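Local coordinates for protein transcriptional repressor PadR (Bacillus cereus, PDB 6JYI) that probably binds DNA and regulates transcription, as in the PadR family of helix-turn-helix repressors, at residues K20-S23 with G24-K28; T147-E150 with E151-L154. One frame throughout, in Å; residues are numbered along the deposited sequence.

Interaction 1: residues K20-S23 with G24-K28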
loop_
_atom_site.group_PDB
_atom_site.type_symbol
_atom_site.label_atom_id
_atom_site.label_comp_id
_atom_site.label_asym_id
_atom_site.label_seq_id
_atom_site.Cartn_x
_atom_site.Cartn_y
_atom_site.Cartn_z
ATOM N N LYS A 20 -19.616 3.884 -17.060
ATOM C CA LYS A 20 -19.954 4.904 -18.044
ATOM C C LYS A 20 -18.801 5.817 -18.347
ATOM O O LYS A 20 -17.788 5.828 -17.633
ATOM C CB LYS A 20 -21.194 5.710 -17.635
ATOM C CG LYS A 20 -20.909 6.838 -16.654
ATOM C CD LYS A 20 -22.189 7.360 -16.023
ATOM C CE LYS A 20 -21.895 8.031 -14.681
ATOM N NZ LYS A 20 -21.366 7.034 -13.688
ATOM N N GLU A 21 -18.970 6.540 -19.443
ATOM C CA GLU A 21 -18.032 7.521 -19.860
ATOM C C GLU A 21 -17.804 8.502 -18.712
ATOM O O GLU A 21 -18.718 8.822 -17.954
ATOM C CB GLU A 21 -18.486 8.227 -21.154
ATOM C CG GLU A 21 -19.796 9.102 -21.104
ATOM C CD GLU A 21 -21.092 8.315 -21.349
ATOM O OE1 GLU A 21 -21.077 7.057 -21.257
ATOM O OE2 GLU A 21 -22.146 8.966 -21.588
ATOM N N LEU A 22 -16.565 8.948 -18.595
ATOM C CA LEU A 22 -16.170 9.918 -17.592
ATOM C C LEU A 22 -15.245 10.944 -18.221
ATOM O O LEU A 22 -14.494 10.610 -19.118
ATOM C CB LEU A 22 -15.426 9.189 -16.480
ATOM C CG LEU A 22 -16.260 8.226 -15.618
ATOM C CD1 LEU A 22 -15.297 7.407 -14.718
ATOM C CD2 LEU A 22 -17.229 9.015 -14.787
ATOM N N SER A 23 -15.349 12.197 -17.772
ATOM C CA SER A 23 -14.367 13.208 -18.114
ATOM C C SER A 23 -13.050 12.924 -17.386
ATOM O O SER A 23 -13.015 12.177 -16.379
ATOM C CB SER A 23 -14.872 14.583 -17.684
ATOM O OG SER A 23 -15.028 14.634 -16.269
ATOM N N GLY A 24 -11.979 13.567 -17.847
ATOM C CA GLY A 24 -10.711 13.567 -17.114
ATOM C C GLY A 24 -10.858 14.071 -15.691
ATOM O O GLY A 24 -10.284 13.506 -14.749
ATOM N N TYR A 25 -11.632 15.132 -15.526
ATOM C CA TYR A 25 -11.867 15.727 -14.212
ATOM C C TYR A 25 -12.383 14.647 -13.245
ATOM O O TYR A 25 -11.851 14.440 -12.144
ATOM C CB TYR A 25 -12.904 16.825 -14.346
ATOM C CG TYR A 25 -13.288 17.546 -13.084
ATOM C CD1 TYR A 25 -12.369 18.310 -12.392
ATOM C CD2 TYR A 25 -14.595 17.515 -12.615
ATOM C CE1 TYR A 25 -12.726 18.998 -11.243
ATOM C CE2 TYR A 25 -14.968 18.205 -11.473
ATOM C CZ TYR A 25 -14.034 18.947 -10.795
ATOM O OH TYR A 25 -14.383 19.642 -9.656
ATOM N N ASP A 26 -13.418 13.954 -13.699
ATOM C CA ASP A 26 -14.064 12.955 -12.881
ATOM C C ASP A 26 -13.170 11.733 -12.574
ATOM O O ASP A 26 -13.183 11.233 -11.443
ATOM C CB ASP A 26 -15.402 12.544 -13.490
ATOM C CG ASP A 26 -16.565 13.497 -13.086
ATOM O OD1 ASP A 26 -16.397 14.418 -12.249
ATOM O OD2 ASP A 26 -17.675 13.292 -13.557
ATOM N N ILE A 27 -12.392 11.280 -13.549
ATOM C CA ILE A 27 -11.461 10.220 -13.308
ATOM C C ILE A 27 -10.477 10.607 -12.196
ATOM O O ILE A 27 -10.252 9.814 -11.262
ATOM C CB ILE A 27 -10.691 9.852 -14.587
ATOM C CG1 ILE A 27 -11.675 9.226 -15.575
ATOM C CG2 ILE A 27 -9.554 8.907 -14.250
ATOM C CD1 ILE A 27 -11.092 9.031 -16.967
ATOM N N LYS A 28 -9.919 11.814 -12.278
ATOM C CA LYS A 28 -9.034 12.294 -11.241
ATOM C C LYS A 28 -9.698 12.330 -9.845
ATOM O O LYS A 28 -9.092 11.956 -8.841
ATOM C CB LYS A 28 -8.448 13.668 -11.595
ATOM C CG LYS A 28 -7.280 13.542 -12.612
ATOM C CD LYS A 28 -6.749 14.863 -13.138
ATOM C CE LYS A 28 -6.131 15.701 -12.092
ATOM N NZ LYS A 28 -5.530 16.929 -12.659
#

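Interaction 2: residues T147-E150 with E151-L154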
loop_
_atom_site.group_PDB
_atom_site.type_symbol
_atom_site.label_atom_id
_atom_site.label_comp_id
_atom_site.label_asym_id
_atom_site.label_seq_id
_atom_site.Cartn_x
_atom_site.Cartn_y
_atom_site.Cartn_z
ATOM N N THR A 147 -23.240 -2.156 -4.432
ATOM C CA THR A 147 -23.626 -3.553 -4.187
ATOM C C THR A 147 -22.801 -4.203 -3.094
ATOM O O THR A 147 -21.783 -3.670 -2.677
ATOM C CB THR A 147 -23.409 -4.422 -5.420
ATOM O OG1 THR A 147 -22.013 -4.478 -5.719
ATOM C CG2 THR A 147 -24.141 -3.896 -6.593
ATOM N N PHE A 148 -23.261 -5.373 -2.634
ATOM C CA PHE A 148 -22.577 -6.125 -1.596
ATOM C C PHE A 148 -21.069 -6.240 -1.869
ATOM O O PHE A 148 -20.270 -5.951 -0.987
ATOM C CB PHE A 148 -23.188 -7.535 -1.457
ATOM C CG PHE A 148 -22.394 -8.462 -0.583
ATOM C CD1 PHE A 148 -22.618 -8.490 0.783
ATOM C CD2 PHE A 148 -21.418 -9.279 -1.105
ATOM C CE1 PHE A 148 -21.871 -9.344 1.612
ATOM C CE2 PHE A 148 -20.684 -10.116 -0.291
ATOM C CZ PHE A 148 -20.904 -10.153 1.057
ATOM N N VAL A 149 -20.669 -6.638 -3.075
ATOM C CA VAL A 149 -19.237 -6.886 -3.327
ATOM C C VAL A 149 -18.434 -5.563 -3.334
ATOM O O VAL A 149 -17.316 -5.519 -2.844
ATOM C CB VAL A 149 -18.985 -7.670 -4.603
ATOM C CG1 VAL A 149 -19.584 -6.970 -5.804
ATOM C CG2 VAL A 149 -17.463 -7.946 -4.802
ATOM N N GLU A 150 -19.008 -4.518 -3.914
ATOM C CA GLU A 150 -18.374 -3.179 -3.910
ATOM C C GLU A 150 -18.177 -2.651 -2.499
ATOM O O GLU A 150 -17.200 -1.964 -2.205
ATOM C CB GLU A 150 -19.200 -2.186 -4.714
ATOM C CG GLU A 150 -19.237 -2.528 -6.214
ATOM C CD GLU A 150 -20.146 -1.604 -7.005
ATOM O OE1 GLU A 150 -21.226 -1.259 -6.467
ATOM O OE2 GLU A 150 -19.806 -1.292 -8.188
ATOM N N GLU A 151 -19.107 -2.955 -1.620
ATOM C CA GLU A 151 -19.003 -2.516 -0.255
ATOM C C GLU A 151 -17.820 -3.195 0.474
ATOM O O GLU A 151 -17.304 -2.638 1.442
ATOM C CB GLU A 151 -20.329 -2.777 0.477
ATOM C CG GLU A 151 -20.355 -2.400 1.935
ATOM C CD GLU A 151 -20.716 -0.947 2.205
ATOM O OE1 GLU A 151 -21.316 -0.317 1.311
ATOM O OE2 GLU A 151 -20.435 -0.467 3.351
ATOM N N ILE A 152 -17.387 -4.392 0.018
ATOM C CA ILE A 152 -16.233 -5.058 0.678
ATOM C C ILE A 152 -14.989 -4.155 0.660
ATOM O O ILE A 152 -14.318 -4.020 1.687
ATOM C CB ILE A 152 -15.933 -6.458 0.094
ATOM C CG1 ILE A 152 -17.160 -7.351 0.242
ATOM C CG2 ILE A 152 -14.661 -7.116 0.759
ATOM C CD1 ILE A 152 -17.056 -8.719 -0.446
ATOM N N SER A 153 -14.700 -3.496 -0.456
ATOM C CA SER A 153 -13.503 -2.628 -0.516
ATOM C C SER A 153 -13.553 -1.540 0.526
ATOM O O SER A 153 -12.567 -1.286 1.209
ATOM C CB SER A 153 -13.224 -2.039 -1.932
ATOM O OG SER A 153 -14.236 -1.185 -2.402
ATOM N N LEU A 154 -14.713 -0.897 0.670
ATOM C CA LEU A 154 -14.910 0.102 1.711
ATOM C C LEU A 154 -14.742 -0.458 3.101
ATOM O O LEU A 154 -13.986 0.104 3.925
ATOM C CB LEU A 154 -16.308 0.727 1.596
ATOM C CG LEU A 154 -16.791 1.698 2.656
ATOM C CD1 LEU A 154 -15.842 2.911 2.755
ATOM C CD2 LEU A 154 -18.278 2.117 2.369
#

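Interaction 1: residues K20-S23 with G24-K28
Ser23 meets Asp26 and Ile27 through two different oxygens, and those two bonds start the helix that begins at Gly24. Its hydroxyl OG accepts from Asp26 N at 3.1 Å, with an N-H...O angle of 162°. A chi1 of 63° wedges OG between the backbone N and the carbonyl carbon of Ser23, which turns it over the first helical turn, where it also rests 3.5 Å from Asp26 CB. The carbonyl of Ser23 supplies the second bond: Ile27 N lies 3.0 Å from Ser23 O, with an N-H...O angle of 165°. Ser23 is therefore the N-cap of helix 24-35, in the PadR-like region assigned to the helix-turn-helix clan, and its hydroxyl takes up an N-H that has no preceding turn to bond to. Leu22, just before the cap, sends its side chain toward the helix. Leu22 CB comes within 3.9 Å of Ile27 CG1, the two side chains crossing obliquely, while Leu22 CD2 lies 4.2 Å from Asp26 CB. Ile27 carries the apolar surface onward to Ile46 and Leu50 of helix 46-55 and to Tyr75, whose backbone is hydrogen-bonded to Leu22.

Interaction 2: residues T147-E150 with E151-L154
Phe148 and Ile152 touch where Phe148 CE2 lies 3.9 Å from Ile152 CD1, the two side chains slanted across each other. With Phe148 CG anti to the backbone N (chi1 170°), the ring swings back to this methyl although its CB bond points away from 151-154. Val149 adds a looser apolar contact, CG2 to Ile152 CD1 at 4.4 Å. On another side of the turn, Ser153 OG lies 3.1 Å from Glu150 O and is hydrogen-bonded to Tyr139 OH of helix 114-142. Glu150 extends beyond CG and reaches back, so that its OE1 accepts from Thr147 N at 3.0 Å, on the anti side and 18° out of the carboxylate plane; OE2 forms a salt bridge with Arg143. The backbone is irregular here: Glu151 N binds Thr147 O at 3.0 Å, whereas Ile152 N is bonded to Val149 O, three residues back, at 3.1 Å and only weakly to Phe148 O, at 3.4 Å. Thr147 OG1 bonds Asn110 of the second subunit, and Phe148 packs on Glu174 of the second subunit. This is the first turn of helix 148-175, its N-terminal end held by a carboxylate from within the turn and set against the partner subunit in the PadR dimer.

From the N terminus, the chain leaves helix 8-19, and interaction 1 closes the short connection at the start of helix 24-35, within the PadR-like region. About 120 residues later, after the two-stranded sheet and helix 114-142, interaction 2 opens helix 148-175. The two contacts are in series, neither nested nor crossed, and each spans a single helix start without a long loop. The centres of interaction 1 and interaction 2 lie about 21 Å apart. Between the nearest atoms of interaction 1 and interaction 2 the distance is about 10 Å, so they do not touch. Interaction 1 joins helix 24-35 to helix 46-55 and strand 72-77, whereas interaction 2 joins helix 148-175 to helix 114-142 and the second subunit.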